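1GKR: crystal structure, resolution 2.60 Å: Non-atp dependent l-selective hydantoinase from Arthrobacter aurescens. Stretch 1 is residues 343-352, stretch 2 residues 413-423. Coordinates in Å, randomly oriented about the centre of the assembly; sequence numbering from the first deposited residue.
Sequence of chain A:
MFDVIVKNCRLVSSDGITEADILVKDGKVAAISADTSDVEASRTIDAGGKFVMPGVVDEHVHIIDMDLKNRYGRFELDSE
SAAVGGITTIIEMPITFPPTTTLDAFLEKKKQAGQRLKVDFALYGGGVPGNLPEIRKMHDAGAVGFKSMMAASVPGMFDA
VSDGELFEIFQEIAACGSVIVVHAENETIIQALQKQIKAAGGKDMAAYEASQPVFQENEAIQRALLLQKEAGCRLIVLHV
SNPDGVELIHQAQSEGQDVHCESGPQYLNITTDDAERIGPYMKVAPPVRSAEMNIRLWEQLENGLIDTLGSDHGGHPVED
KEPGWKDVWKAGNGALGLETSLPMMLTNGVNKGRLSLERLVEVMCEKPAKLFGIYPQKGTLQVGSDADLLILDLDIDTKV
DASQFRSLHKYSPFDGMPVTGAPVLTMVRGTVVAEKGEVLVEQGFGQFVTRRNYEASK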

# COMPACT_ATOMS: atom_id res chain seq x y z
N PRO A 343 2.88 -37.82 3.10
CA PRO A 343 4.30 -38.18 3.11
C PRO A 343 5.22 -37.19 2.40
O PRO A 343 6.38 -36.99 2.80
CB PRO A 343 4.32 -39.59 2.49
CG PRO A 343 2.94 -39.79 1.93
CD PRO A 343 2.04 -38.99 2.81
N MET A 344 4.72 -36.54 1.35
CA MET A 344 5.56 -35.59 0.66
C MET A 344 5.82 -34.38 1.56
O MET A 344 6.95 -33.90 1.63
CB MET A 344 4.92 -35.18 -0.66
CG MET A 344 5.87 -35.26 -1.84
SD MET A 344 6.80 -36.82 -1.87
CE MET A 344 8.30 -36.31 -2.58
N MET A 345 4.79 -33.89 2.26
CA MET A 345 4.93 -32.74 3.15
C MET A 345 5.78 -33.11 4.37
O MET A 345 6.63 -32.33 4.82
CB MET A 345 3.57 -32.24 3.63
CG MET A 345 2.70 -31.65 2.56
SD MET A 345 3.61 -30.55 1.46
CE MET A 345 4.05 -29.22 2.57
N LEU A 346 5.54 -34.29 4.91
CA LEU A 346 6.28 -34.79 6.05
C LEU A 346 7.76 -34.93 5.68
O LEU A 346 8.65 -34.50 6.41
CB LEU A 346 5.73 -36.15 6.45
CG LEU A 346 4.97 -36.31 7.76
CD1 LEU A 346 4.27 -35.04 8.18
CD2 LEU A 346 3.99 -37.46 7.58
N THR A 347 8.01 -35.52 4.51
CA THR A 347 9.36 -35.75 4.03
C THR A 347 10.18 -34.52 3.66
O THR A 347 11.27 -34.32 4.19
CB THR A 347 9.32 -36.70 2.80
OG1 THR A 347 8.92 -38.00 3.22
CG2 THR A 347 10.68 -36.79 2.14
N ASN A 348 9.67 -33.69 2.77
CA ASN A 348 10.41 -32.51 2.33
C ASN A 348 10.12 -31.25 3.11
O ASN A 348 10.75 -30.21 2.87
CB ASN A 348 10.15 -32.26 0.86
CG ASN A 348 10.48 -33.47 0.02
OD1 ASN A 348 11.63 -33.87 -0.09
ND2 ASN A 348 9.45 -34.07 -0.58
N GLY A 349 9.16 -31.33 4.02
CA GLY A 349 8.80 -30.18 4.84
C GLY A 349 9.27 -30.37 6.28
O GLY A 349 10.24 -29.75 6.72
N VAL A 350 8.57 -31.23 7.01
CA VAL A 350 8.90 -31.48 8.40
C VAL A 350 10.29 -32.06 8.61
O VAL A 350 11.12 -31.45 9.29
CB VAL A 350 7.86 -32.40 9.07
CG1 VAL A 350 8.31 -32.73 10.48
CG2 VAL A 350 6.51 -31.70 9.11
N ASN A 351 10.55 -33.23 8.02
CA ASN A 351 11.85 -33.88 8.17
C ASN A 351 13.01 -33.18 7.50
O ASN A 351 14.14 -33.66 7.55
CB ASN A 351 11.81 -35.31 7.64
CG ASN A 351 11.16 -36.27 8.60
OD1 ASN A 351 10.93 -35.93 9.76
ND2 ASN A 351 10.87 -37.48 8.12
N LYS A 352 12.75 -32.05 6.87
CA LYS A 352 13.82 -31.35 6.19
C LYS A 352 13.95 -29.99 6.85
O LYS A 352 14.67 -29.12 6.38
CB LYS A 352 13.50 -31.23 4.70
CG LYS A 352 14.71 -31.05 3.84
CD LYS A 352 14.44 -31.49 2.42
CE LYS A 352 14.43 -33.00 2.32
NZ LYS A 352 14.44 -33.46 0.89
N PRO A 413 3.86 -37.89 -10.34
CA PRO A 413 4.99 -36.97 -10.57
C PRO A 413 6.09 -37.26 -9.54
O PRO A 413 7.26 -36.97 -9.77
CB PRO A 413 4.38 -35.59 -10.32
CG PRO A 413 2.92 -35.80 -10.48
CD PRO A 413 2.67 -37.15 -9.90
N PHE A 414 5.69 -37.83 -8.41
CA PHE A 414 6.61 -38.14 -7.32
C PHE A 414 7.17 -39.54 -7.40
O PHE A 414 7.97 -39.94 -6.56
CB PHE A 414 5.88 -37.98 -5.98
CG PHE A 414 5.19 -36.66 -5.82
CD1 PHE A 414 5.92 -35.48 -5.84
CD2 PHE A 414 3.81 -36.59 -5.66
CE1 PHE A 414 5.29 -34.25 -5.71
CE2 PHE A 414 3.17 -35.37 -5.54
CZ PHE A 414 3.91 -34.19 -5.56
N ASP A 415 6.76 -40.29 -8.41
CA ASP A 415 7.22 -41.66 -8.55
C ASP A 415 8.74 -41.73 -8.40
O ASP A 415 9.47 -40.93 -8.98
CB ASP A 415 6.79 -42.21 -9.91
CG ASP A 415 6.82 -43.72 -9.98
OD1 ASP A 415 6.57 -44.41 -8.95
OD2 ASP A 415 7.09 -44.23 -11.08
N GLY A 416 9.20 -42.67 -7.57
CA GLY A 416 10.62 -42.84 -7.35
C GLY A 416 11.25 -41.99 -6.26
O GLY A 416 12.32 -42.32 -5.75
N MET A 417 10.60 -40.88 -5.91
CA MET A 417 11.14 -40.00 -4.89
C MET A 417 11.15 -40.62 -3.50
O MET A 417 10.31 -41.46 -3.17
CB MET A 417 10.37 -38.71 -4.85
CG MET A 417 10.81 -37.74 -5.89
SD MET A 417 9.88 -36.22 -5.77
CE MET A 417 9.68 -35.88 -7.56
N PRO A 418 12.13 -40.23 -2.68
CA PRO A 418 12.25 -40.76 -1.32
C PRO A 418 11.17 -40.26 -0.37
O PRO A 418 10.64 -39.16 -0.53
CB PRO A 418 13.64 -40.31 -0.90
CG PRO A 418 13.80 -39.03 -1.62
CD PRO A 418 13.25 -39.34 -2.99
N VAL A 419 10.86 -41.10 0.61
CA VAL A 419 9.85 -40.82 1.62
C VAL A 419 10.49 -41.13 2.97
O VAL A 419 10.88 -42.27 3.22
CB VAL A 419 8.63 -41.73 1.42
CG1 VAL A 419 7.63 -41.51 2.54
CG2 VAL A 419 8.01 -41.45 0.06
N THR A 420 10.58 -40.14 3.85
CA THR A 420 11.18 -40.35 5.16
C THR A 420 10.18 -40.25 6.30
O THR A 420 10.54 -40.43 7.47
CB THR A 420 12.33 -39.36 5.42
OG1 THR A 420 11.82 -38.01 5.37
CG2 THR A 420 13.43 -39.53 4.39
N GLY A 421 8.93 -39.95 5.98
CA GLY A 421 7.93 -39.85 7.03
C GLY A 421 6.58 -40.22 6.45
O GLY A 421 6.31 -39.92 5.29
N ALA A 422 5.74 -40.88 7.24
CA ALA A 422 4.43 -41.26 6.74
C ALA A 422 3.52 -41.80 7.82
O ALA A 422 3.99 -42.23 8.88
CB ALA A 422 4.59 -42.31 5.66
N PRO A 423 2.21 -41.76 7.59
CA PRO A 423 1.32 -42.29 8.62
C PRO A 423 1.47 -43.81 8.55
O PRO A 423 1.54 -44.35 7.45
CB PRO A 423 -0.06 -41.81 8.17
CG PRO A 423 0.07 -41.74 6.67
CD PRO A 423 1.46 -41.18 6.46
O HOH W 1 13.64 -36.25 4.16
O HOH W 2 11.38 -36.81 -1.65

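The last turns of a helix (343-350, widening to a pi-type turn at 346-350) pack against a segment, 413-423, made of loop and two short strands (418-419 and 422-423); touching residues are at least 69 apart in sequence. The contact buries 538 Å² in total, and the backbones come closest where P343 lies beside A422 (CA to CA 4.8 Å) and T347 beside T420 (CA to CA 5.1 Å).

Stretch 2 opens with a type II beta turn from F414 to M417, closed by a hydrogen bond from M417 N to F414 O (2.9 Å). G416 sits in it with a positive phi of 87°, where a CB would be jammed against the preceding carbonyl oxygen. The turn presents F414 and M417 to the same helical residue, M344. One face of the F414 ring is covered by M344, whose CG lies 4.1 Å from the ring centroid and only 14° off the normal, a CH-pi arrangement; M344 SD approaches more obliquely, 4.7 Å from the same centroid. Beyond the sulfur, M344 CE reaches M417 SD at 3.6 Å, so the methyl end of M344 rests against the sulfur of M417.

At P418 the contact passes from side chain to backbone. P418 O lies 3.6 Å from T347 CG2 and accepts a hydrogen bond from water 2 (2.7 Å), which also donates a weak one to N348 OD1 (3.3 Å). V419 then sets its CG1 against P343 CB (3.8 Å), an apolar contact next to the polar centre of the interface.

That centre is T347 OG1. T347 OG1 donates to P343 O within the helix (2.8 Å), leaving its oxygen free to accept from stretch 2: T420 N binds T347 OG1 at 2.8 Å, and G421 N adds a weak bond to T347 OG1 at 3.4 Å. A single helical hydroxyl thus accepts from two consecutive amides, strongly from T420 N and only weakly from G421 N. The T420 side chain is held in turn by N351, just past the helix, with N351 ND2 donating to T420 OG1 at 3.0 Å in a nearly straight bond (169°). Water 1 links T420 OG1 (2.8 Å) to T347 O (3.1 Å).

G421 permits close approach: an ideal CB here would lie 3.2 Å from N351 ND2 and 3.4 Å from L346 CB, both tight. G421 O receives a CA-H...O contact from P343 CA (3.4 Å), while L346 CD2 packs 3.9 Å from A422 N. Apolar contacts with P343 finish the interface, A422 CB lying 4.2 Å from P343 CB and P423 CD 4.3 Å from P343 CD.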